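PDB 3VYY: ATP-dependent RNA helicase A from Homo sapiens, which probably unwinds RNA using ATP and, through its double-stranded RNA-binding domains, facilitates assembly of the RNA-induced silencing complex. Local coordinates for residues E22-G27 with M35-V40; E41-T46 with V66-R71. All coordinates share one frame; numbering follows the deposited sequence.

In the fold
Both interactions belong to one double-stranded RNA-binding domain and follow each other along the chain. Interaction 1 zips strand 20-26 to strand 31-39; interaction 2 places the loop that leaves the second of these strands against the end of helix 54-71. Their centres lie about 16 Å apart, yet they meet at Thr46: Gln39 NE2 is probably hydrogen-bonded to Thr46 OG1 at 3.1 Å, and Glu37 OE1 packs on Thr46 CG2 at 3.4 Å. Relative to the bound nucleic acid they differ: the nearest atom of interaction 1 is about 7 Å from it and that of interaction 2 about 19 Å, so neither contact touches the RNA in this assembly.

Interaction 1. Residues E22-G27 with M35-V40; sequences EIRAVG and MCEVQV
Within strand 31-39, Met35 pairs with Arg24 of strand 20-26; the axes of the short segments 35-39 and 22-26 approach to 4.7 Å, with antiparallel directions 166° apart. Met35 exchanges two backbone hydrogen bonds with Arg24: Arg24 N gives to Met35 O at 2.8 Å, and Met35 N gives back to Arg24 O. In both, the donor lies in the carbonyl plane. The two side chains run alongside each other on the same face, CG of Met35 lying 3.9 Å from CG of Arg24; beyond that point the thioether bends away at chi2 and chi3, while the arginine continues extended to its guanidinium.

Cys36 faces Ile23 in the non-hydrogen-bonded pair that follows, on the other side of the sheet. The pair is bridged mainly by CA-H...O contacts, Ile23 CA to Met35 O at 3.2 Å and Cys36 CA to Glu22 O at 3.5 Å. SG of Cys36, anti to the backbone N, adds a loose apolar contact with CG1 of Ile23.

Glu37 restores the hydrogen-bonded spacing. Its O accepts Glu22 N at 2.8 Å, nearly along the C=O axis, whereas its N reaches Glu22 O at 3.1 Å from above the carbonyl plane, 31° out of it. Its carboxylate shares a face with Arg24, but Glu37 OE2 stops 4.5 Å from Arg24 NH2, too far for a salt bridge; any attraction between them would probably be long-range and weak.

This hairpin supplies two of the domain's three strands. Strand 47-51 bonds to the far edge of strand 31-39 through Cys36 and Val38, while helix 54-71 packs against the face that carries Ile23 and Cys36, with Gln58 touching both residues.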
loop_
_atom_site.group_PDB
_atom_site.type_symbol
_atom_site.label_atom_id
_atom_site.label_comp_id
_atom_site.label_asym_id
_atom_site.label_seq_id
_atom_site.Cartn_x
_atom_site.Cartn_y
_atom_site.Cartn_z
ATOM N N GLU A 22 -0.099 8.616 4.342
ATOM C CA GLU A 22 -0.764 9.721 5.026
ATOM C C GLU A 22 -2.165 9.274 5.434
ATOM O O GLU A 22 -3.004 8.970 4.592
ATOM C CB GLU A 22 -0.747 10.998 4.163
ATOM C CG GLU A 22 -1.782 12.043 4.542
ATOM C CD GLU A 22 -1.252 13.475 4.434
ATOM O OE1 GLU A 22 -1.646 14.177 3.463
ATOM O OE2 GLU A 22 -0.450 13.898 5.323
ATOM N N ILE A 23 -2.380 9.188 6.738
ATOM C CA ILE A 23 -3.614 8.665 7.290
ATOM C C ILE A 23 -4.471 9.788 7.850
ATOM O O ILE A 23 -3.980 10.653 8.579
ATOM C CB ILE A 23 -3.340 7.659 8.412
ATOM C CG1 ILE A 23 -1.946 7.070 8.271
ATOM C CG2 ILE A 23 -4.368 6.551 8.382
ATOM C CD1 ILE A 23 -1.770 5.686 8.879
ATOM N N ARG A 24 -5.749 9.795 7.503
ATOM C CA ARG A 24 -6.673 10.685 8.193
ATOM C C ARG A 24 -7.911 9.992 8.732
ATOM O O ARG A 24 -8.453 9.097 8.092
ATOM C CB ARG A 24 -7.005 11.961 7.393
ATOM C CG ARG A 24 -7.577 11.780 6.019
ATOM C CD ARG A 24 -7.921 13.147 5.426
ATOM N NE ARG A 24 -7.930 13.164 3.960
ATOM C CZ ARG A 24 -8.191 14.246 3.216
ATOM N NH1 ARG A 24 -8.477 15.416 3.796
ATOM N NH2 ARG A 24 -8.179 14.160 1.880
ATOM N N ALA A 25 -8.329 10.399 9.927
ATOM C CA ALA A 25 -9.476 9.792 10.601
ATOM C C ALA A 25 -10.784 10.186 9.934
ATOM O O ALA A 25 -10.951 11.305 9.454
ATOM C CB ALA A 25 -9.491 10.166 12.074
ATOM N N VAL A 26 -11.720 9.258 9.927
ATOM C CA VAL A 26 -12.931 9.431 9.161
ATOM C C VAL A 26 -14.087 8.634 9.794
ATOM O O VAL A 26 -13.866 7.667 10.543
ATOM C CB VAL A 26 -12.633 9.058 7.672
ATOM C CG1 VAL A 26 -13.546 7.944 7.113
ATOM C CG2 VAL A 26 -12.607 10.312 6.807
ATOM N N GLY A 27 -15.316 9.062 9.525
ATOM C CA GLY A 27 -16.483 8.299 9.953
ATOM C C GLY A 27 -16.817 8.332 11.438
ATOM O O GLY A 27 -16.509 9.297 12.157
ATOM N N MET A 35 -8.581 6.636 6.650
ATOM C CA MET A 35 -8.340 6.783 5.222
ATOM C C MET A 35 -6.837 6.901 4.989
ATOM O O MET A 35 -6.176 7.719 5.629
ATOM C CB MET A 35 -9.055 8.045 4.730
ATOM C CG MET A 35 -8.353 8.818 3.609
ATOM S SD MET A 35 -8.640 8.082 1.983
ATOM C CE MET A 35 -10.433 8.249 1.812
ATOM N N CYS A 36 -6.292 6.092 4.084
ATOM C CA CYS A 36 -4.857 6.120 3.834
ATOM C C CYS A 36 -4.493 6.373 2.380
ATOM O O CYS A 36 -5.170 5.916 1.470
ATOM C CB CYS A 36 -4.206 4.822 4.299
ATOM S SG CYS A 36 -2.421 4.969 4.490
ATOM N N GLU A 37 -3.408 7.098 2.169
ATOM C CA GLU A 37 -2.881 7.283 0.838
ATOM C C GLU A 37 -1.390 7.021 0.923
ATOM O O GLU A 37 -0.744 7.473 1.880
ATOM C CB GLU A 37 -3.143 8.715 0.356
ATOM C CG GLU A 37 -4.583 9.215 0.524
ATOM C CD GLU A 37 -4.904 10.474 -0.305
ATOM O OE1 GLU A 37 -3.977 11.029 -0.930
ATOM O OE2 GLU A 37 -6.089 10.911 -0.337
ATOM N N VAL A 38 -0.854 6.273 -0.044
ATOM C CA VAL A 38 0.593 6.059 -0.158
ATOM C C VAL A 38 1.032 6.645 -1.443
ATOM O O VAL A 38 0.324 6.529 -2.462
ATOM C CB VAL A 38 1.028 4.604 -0.380
ATOM C CG1 VAL A 38 2.211 4.275 0.494
ATOM C CG2 VAL A 38 -0.085 3.636 -0.181
ATOM N N GLN A 39 2.229 7.223 -1.433
ATOM C CA GLN A 39 2.863 7.617 -2.681
ATOM C C GLN A 39 4.284 7.137 -2.719
ATOM O O GLN A 39 4.837 6.744 -1.699
ATOM C CB GLN A 39 2.747 9.115 -2.894
ATOM C CG GLN A 39 1.332 9.507 -3.304
ATOM C CD GLN A 39 1.059 10.998 -3.271
ATOM O OE1 GLN A 39 1.810 11.779 -2.684
ATOM N NE2 GLN A 39 -0.036 11.401 -3.898
ATOM N N VAL A 40 4.855 7.108 -3.910
ATOM C CA VAL A 40 6.278 6.866 -4.063
ATOM C C VAL A 40 6.743 7.874 -5.091
ATOM O O VAL A 40 6.007 8.146 -6.037
ATOM C CB VAL A 40 6.568 5.432 -4.541
ATOM C CG1 VAL A 40 8.046 5.253 -4.813
ATOM C CG2 VAL A 40 6.118 4.424 -3.504
#

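Interaction 2. Residues E41-T46 with V66-R71; sequences EGYNYT and VNYLVR
The alpha-beta-beta-beta-alpha fold of a double-stranded RNA-binding domain brings the loop 41-46, between its second and third strands, against the last turns of helix 54-71. Tyr68 carries most of the contact. With CG anti to the backbone N (chi1 156°), its side chain leaves the helix toward the loop. CB comes first, over one face of the Tyr45 ring and 4.1 Å from that ring's centroid, a CH-pi contact. CG follows, 3.8 Å from Tyr45 CD2. CD1 lies over the Tyr45 ring, while CD2 sits beyond its rim, 3.9 Å from Tyr45 CB.

Farther out the ring passes beyond its partner's edge and meets the other CB: CE2 is 3.6 Å from Tyr45 CB, which sits over the Tyr68 face in a reciprocal CH-pi contact. CE1 is also near that CB, CZ lies 3.7 Å from it, and CE2 loosely touches Tyr43 CD2. The two rings thus form an offset stack, pointing in opposite directions, with centroids 4.4 Å apart and planes inclined by only 11°. At the tip, OH comes no closer than 4.1 Å to Asn44 O, so no hydrogen bond links the phenol to the loop backbone. An alanine in place of Tyr68 would remove the whole ring and would probably lose this stack and the cover over Tyr45 CB, loosening the loop's hold on the helix.

Asn44 itself is the centre of an inverse gamma turn, whose Tyr45 N to Tyr43 O bond is weak; both tyrosines beside it direct their CB toward the helix. Tyr43 crosses Leu69 at about a right angle, its ring also meeting Trp11 of helix 4-14, and its OH is hydrogen-bonded to Glu74. The closest point of that crossing is Leu69 CD2, which rests over one face of the Tyr43 ring, 4.1 Å from CE2.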
loop_
_atom_site.group_PDB
_atom_site.type_symbol
_atom_site.label_atom_id
_atom_site.label_comp_id
_atom_site.label_asym_id
_atom_site.label_seq_id
_atom_site.Cartn_x
_atom_site.Cartn_y
_atom_site.Cartn_z
ATOM N N GLU A 41 7.943 8.437 -4.901
ATOM C CA GLU A 41 8.507 9.417 -5.846
ATOM C C GLU A 41 8.632 8.822 -7.238
ATOM O O GLU A 41 9.080 7.691 -7.404
ATOM C CB GLU A 41 9.867 9.962 -5.384
ATOM C CG GLU A 41 10.256 11.318 -6.040
ATOM C CD GLU A 41 11.504 12.017 -5.411
ATOM O OE1 GLU A 41 12.240 12.714 -6.163
ATOM O OE2 GLU A 41 11.745 11.897 -4.179
ATOM N N GLY A 42 8.200 9.584 -8.235
ATOM C CA GLY A 42 8.339 9.169 -9.617
ATOM C C GLY A 42 7.237 8.245 -10.086
ATOM O O GLY A 42 7.355 7.615 -11.149
ATOM N N TYR A 43 6.156 8.164 -9.315
ATOM C CA TYR A 43 5.018 7.345 -9.716
ATOM C C TYR A 43 3.710 8.091 -9.638
ATOM O O TYR A 43 3.338 8.634 -8.611
ATOM C CB TYR A 43 4.974 6.057 -8.906
ATOM C CG TYR A 43 6.100 5.124 -9.260
ATOM C CD1 TYR A 43 7.313 5.151 -8.552
ATOM C CD2 TYR A 43 5.967 4.230 -10.314
ATOM C CE1 TYR A 43 8.352 4.295 -8.883
ATOM C CE2 TYR A 43 6.996 3.377 -10.655
ATOM C CZ TYR A 43 8.179 3.411 -9.938
ATOM O OH TYR A 43 9.190 2.551 -10.300
ATOM N N ASN A 44 3.014 8.094 -10.753
ATOM C CA ASN A 44 1.833 8.901 -10.943
ATOM C C ASN A 44 0.564 8.155 -10.495
ATOM O O ASN A 44 -0.278 7.789 -11.336
ATOM C CB ASN A 44 1.758 9.243 -12.441
ATOM C CG ASN A 44 0.730 10.309 -12.759
ATOM O OD1 ASN A 44 0.371 11.146 -11.901
ATOM N ND2 ASN A 44 0.247 10.294 -14.004
ATOM N N TYR A 45 0.433 7.926 -9.188
ATOM C CA TYR A 45 -0.678 7.142 -8.641
ATOM C C TYR A 45 -0.650 7.175 -7.122
ATOM O O TYR A 45 0.435 7.141 -6.522
ATOM C CB TYR A 45 -0.605 5.685 -9.123
ATOM C CG TYR A 45 -1.831 4.833 -8.823
ATOM C CD1 TYR A 45 -2.938 4.847 -9.666
ATOM C CD2 TYR A 45 -1.873 3.997 -7.701
ATOM C CE1 TYR A 45 -4.066 4.074 -9.399
ATOM C CE2 TYR A 45 -3.005 3.213 -7.428
ATOM C CZ TYR A 45 -4.093 3.263 -8.286
ATOM O OH TYR A 45 -5.206 2.507 -8.027
ATOM N N THR A 46 -1.848 7.229 -6.520
ATOM C CA THR A 46 -2.049 7.226 -5.055
ATOM C C THR A 46 -2.802 5.975 -4.593
ATOM O O THR A 46 -3.962 5.784 -4.922
ATOM C CB THR A 46 -2.844 8.466 -4.613
ATOM O OG1 THR A 46 -2.213 9.630 -5.129
ATOM C CG2 THR A 46 -2.894 8.591 -3.105
ATOM N N VAL A 66 0.967 -1.647 -4.810
ATOM C CA VAL A 66 1.623 -2.798 -5.470
ATOM C C VAL A 66 0.824 -3.270 -6.666
ATOM O O VAL A 66 1.349 -3.353 -7.768
ATOM C CB VAL A 66 1.885 -4.000 -4.519
ATOM C CG1 VAL A 66 2.477 -5.157 -5.279
ATOM C CG2 VAL A 66 2.832 -3.608 -3.382
ATOM N N ASN A 67 -0.455 -3.558 -6.452
ATOM C CA ASN A 67 -1.315 -4.008 -7.541
ATOM C C ASN A 67 -1.122 -3.125 -8.771
ATOM O O ASN A 67 -1.052 -3.620 -9.896
ATOM C CB ASN A 67 -2.779 -4.089 -7.101
ATOM C CG ASN A 67 -3.721 -4.535 -8.228
ATOM O OD1 ASN A 67 -4.122 -3.725 -9.057
ATOM N ND2 ASN A 67 -4.112 -5.816 -8.231
ATOM N N TYR A 68 -0.990 -1.829 -8.555
ATOM C CA TYR A 68 -0.731 -0.917 -9.651
ATOM C C TYR A 68 0.654 -1.093 -10.307
ATOM O O TYR A 68 0.762 -1.155 -11.537
ATOM C CB TYR A 68 -0.924 0.512 -9.179
ATOM C CG TYR A 68 -0.168 1.532 -9.987
ATOM C CD1 TYR A 68 -0.626 1.925 -11.236
ATOM C CD2 TYR A 68 0.993 2.111 -9.491
ATOM C CE1 TYR A 68 0.053 2.866 -11.970
ATOM C CE2 TYR A 68 1.674 3.062 -10.198
ATOM C CZ TYR A 68 1.207 3.440 -11.438
ATOM O OH TYR A 68 1.892 4.385 -12.173
ATOM N N LEU A 69 1.705 -1.163 -9.498
ATOM C CA LEU A 69 3.014 -1.510 -10.013
ATOM C C LEU A 69 2.909 -2.706 -10.966
ATOM O O LEU A 69 3.482 -2.682 -12.070
ATOM C CB LEU A 69 3.970 -1.826 -8.875
ATOM C CG LEU A 69 4.294 -0.685 -7.907
ATOM C CD1 LEU A 69 4.993 -1.206 -6.662
ATOM C CD2 LEU A 69 5.123 0.433 -8.565
ATOM N N VAL A 70 2.165 -3.740 -10.556
ATOM C CA VAL A 70 1.970 -4.910 -11.406
ATOM C C VAL A 70 1.217 -4.536 -12.663
ATOM O O VAL A 70 1.545 -5.010 -13.733
ATOM C CB VAL A 70 1.267 -6.077 -10.672
ATOM C CG1 VAL A 70 0.814 -7.126 -11.631
ATOM C CG2 VAL A 70 2.200 -6.695 -9.665
ATOM N N ARG A 71 0.216 -3.678 -12.554
ATOM C CA ARG A 71 -0.605 -3.399 -13.723
ATOM C C ARG A 71 0.234 -2.689 -14.762
ATOM O O ARG A 71 0.146 -2.966 -15.950
ATOM C CB ARG A 71 -1.840 -2.563 -13.377
ATOM C CG ARG A 71 -2.772 -2.380 -14.582
ATOM C CD ARG A 71 -4.196 -2.188 -14.139
ATOM N NE ARG A 71 -5.173 -2.709 -15.104
ATOM C CZ ARG A 71 -5.730 -1.979 -16.063
ATOM N NH1 ARG A 71 -5.383 -0.700 -16.200
ATOM N NH2 ARG A 71 -6.621 -2.521 -16.890
#